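Local coordinates for HIT domain-containing protein (Leishmania major, PDB 3KSV), which belongs to the HIT (histidine triad) family, binds zinc and is probably a nucleotide-processing enzyme of the HINT type, at the interface of chains A and B. Residues are numbered along the deposited sequence; one frame, centred on the assembly and turned at random. Chains: chain A/B, Uncharacterized protein.

The interface of chains A and B. Residues chain A 43, 93, 95, 112, 121-122; chain B 122-125.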
# COMPACT_ATOMS: atom_id res chain seq x y z
N LEU A 43 12.28 8.60 5.76
CA LEU A 43 12.16 8.25 7.18
C LEU A 43 13.25 7.28 7.61
O LEU A 43 13.50 7.10 8.81
CB LEU A 43 10.82 7.58 7.46
CG LEU A 43 9.53 8.35 7.19
CD1 LEU A 43 8.39 7.47 7.65
CD2 LEU A 43 9.50 9.70 7.87
N LEU A 93 3.04 2.27 2.41
CA LEU A 93 2.09 3.25 2.88
C LEU A 93 1.66 4.13 1.73
O LEU A 93 2.49 4.65 0.99
CB LEU A 93 2.72 4.12 3.95
CG LEU A 93 1.80 5.20 4.52
CD1 LEU A 93 0.72 4.54 5.39
CD2 LEU A 93 2.63 6.19 5.32
N ASN A 95 -1.21 7.32 1.13
CA ASN A 95 -2.11 8.22 1.85
C ASN A 95 -3.10 8.95 0.90
O ASN A 95 -2.73 9.36 -0.20
CB ASN A 95 -1.25 9.25 2.56
CG ASN A 95 -0.29 8.62 3.55
OD1 ASN A 95 -0.60 7.62 4.19
ND2 ASN A 95 0.85 9.23 3.71
N ILE A 112 9.13 1.85 2.77
CA ILE A 112 9.98 2.43 3.83
C ILE A 112 10.68 1.33 4.61
O ILE A 112 10.01 0.59 5.34
CB ILE A 112 9.16 3.28 4.83
CG1 ILE A 112 8.26 4.31 4.13
CG2 ILE A 112 10.08 4.03 5.77
CD1 ILE A 112 7.10 4.75 4.96
N LEU A 121 8.95 3.84 9.54
CA LEU A 121 7.58 4.23 9.84
C LEU A 121 7.19 3.84 11.27
O LEU A 121 7.42 2.72 11.72
CB LEU A 121 6.59 3.61 8.84
CG LEU A 121 5.14 4.07 8.96
CD1 LEU A 121 4.98 5.56 8.55
CD2 LEU A 121 4.25 3.16 8.12
N LYS A 122 6.60 4.80 11.97
CA LYS A 122 6.09 4.59 13.30
C LYS A 122 4.56 4.75 13.30
O LYS A 122 4.03 5.78 12.87
CB LYS A 122 6.77 5.55 14.26
CG LYS A 122 8.29 5.50 14.15
CD LYS A 122 8.92 6.55 15.02
CE LYS A 122 10.43 6.46 14.97
NZ LYS A 122 10.99 7.18 16.13
N LYS B 122 -2.70 6.34 12.74
CA LYS B 122 -1.90 7.40 13.30
C LYS B 122 -0.41 7.11 13.02
O LYS B 122 0.11 6.04 13.37
CB LYS B 122 -2.19 7.53 14.78
CG LYS B 122 -3.68 7.67 15.06
CD LYS B 122 -3.94 7.68 16.55
CE LYS B 122 -5.41 7.87 16.84
NZ LYS B 122 -5.57 8.31 18.24
N ILE B 123 0.24 8.08 12.38
CA ILE B 123 1.56 7.93 11.78
C ILE B 123 2.56 8.91 12.40
O ILE B 123 2.25 10.08 12.59
CB ILE B 123 1.46 8.23 10.26
CG1 ILE B 123 1.04 7.00 9.48
CG2 ILE B 123 2.78 8.65 9.67
CD1 ILE B 123 1.24 7.21 7.97
N GLY B 124 3.77 8.43 12.68
CA GLY B 124 4.90 9.30 13.04
C GLY B 124 5.81 9.49 11.85
O GLY B 124 6.36 8.50 11.33
N TRP B 125 5.98 10.76 11.44
CA TRP B 125 6.74 11.14 10.24
C TRP B 125 7.97 12.02 10.53
O TRP B 125 7.98 13.23 10.27
CB TRP B 125 5.84 11.86 9.22
CG TRP B 125 6.35 11.72 7.84
CD1 TRP B 125 7.17 12.58 7.19
CD2 TRP B 125 6.11 10.63 6.95
NE1 TRP B 125 7.46 12.10 5.92
CE2 TRP B 125 6.82 10.90 5.75
CE3 TRP B 125 5.36 9.45 7.04
CZ2 TRP B 125 6.79 10.03 4.66
CZ3 TRP B 125 5.34 8.59 5.94
CH2 TRP B 125 6.06 8.88 4.78
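With CG anti to its backbone N (chi1 -155°) and the indole turned by a chi2 of -93°, B:Trp125 swings its ring system across to chain A, where A:Leu43 meets it. A:Leu43 keeps CG beside its own backbone N and spreads both methyls over one face of the indole, the two side chains crossing at about a right angle. CD1 of A:Leu43 lies 3.7 Å from the centroid of the six-membered ring of B:Trp125. CD2 of A:Leu43 lies 3.5 Å from the centroid of the five-membered ring of B:Trp125, so the leucine branch spans both halves of the aromatic system in CH-pi contacts. The benzene end of the indole points deeper into chain A: CZ3 of B:Trp125 lies 3.7 Å from CD2 of A:Leu93, on strand 89-96, and 4.0 Å from CD1 of A:Leu121. Beside the tryptophan, B:Ile123 brings its two branches to different leucines. The tip of B:Ile123 faces that of A:Leu93, its CD1 3.8 Å from CD1 of A:Leu93; the still shorter approach to CD2 is doubtful. CG2 of B:Ile123 packs against A:Leu121. The three leucines of chain A thus make an apolar seat for alternate residues of the partner's segment, with B:Gly124 between them facing the backbone of A:Lys122. This patch is part of a two-fold interface, and its twin has the chains exchanged; the short strands 122-124 of the two copies pair antiparallel. That agrees with the dimers typical of HINT proteins, although the structure alone does not prove the assembly in solution. A:His108, the expected nucleophile, lies about 11 Å from the centre of the patch. The strands are tied by a backbone bond: the amide N of B:Gly124 donates to the carbonyl O of A:Lys122 at 2.7 Å.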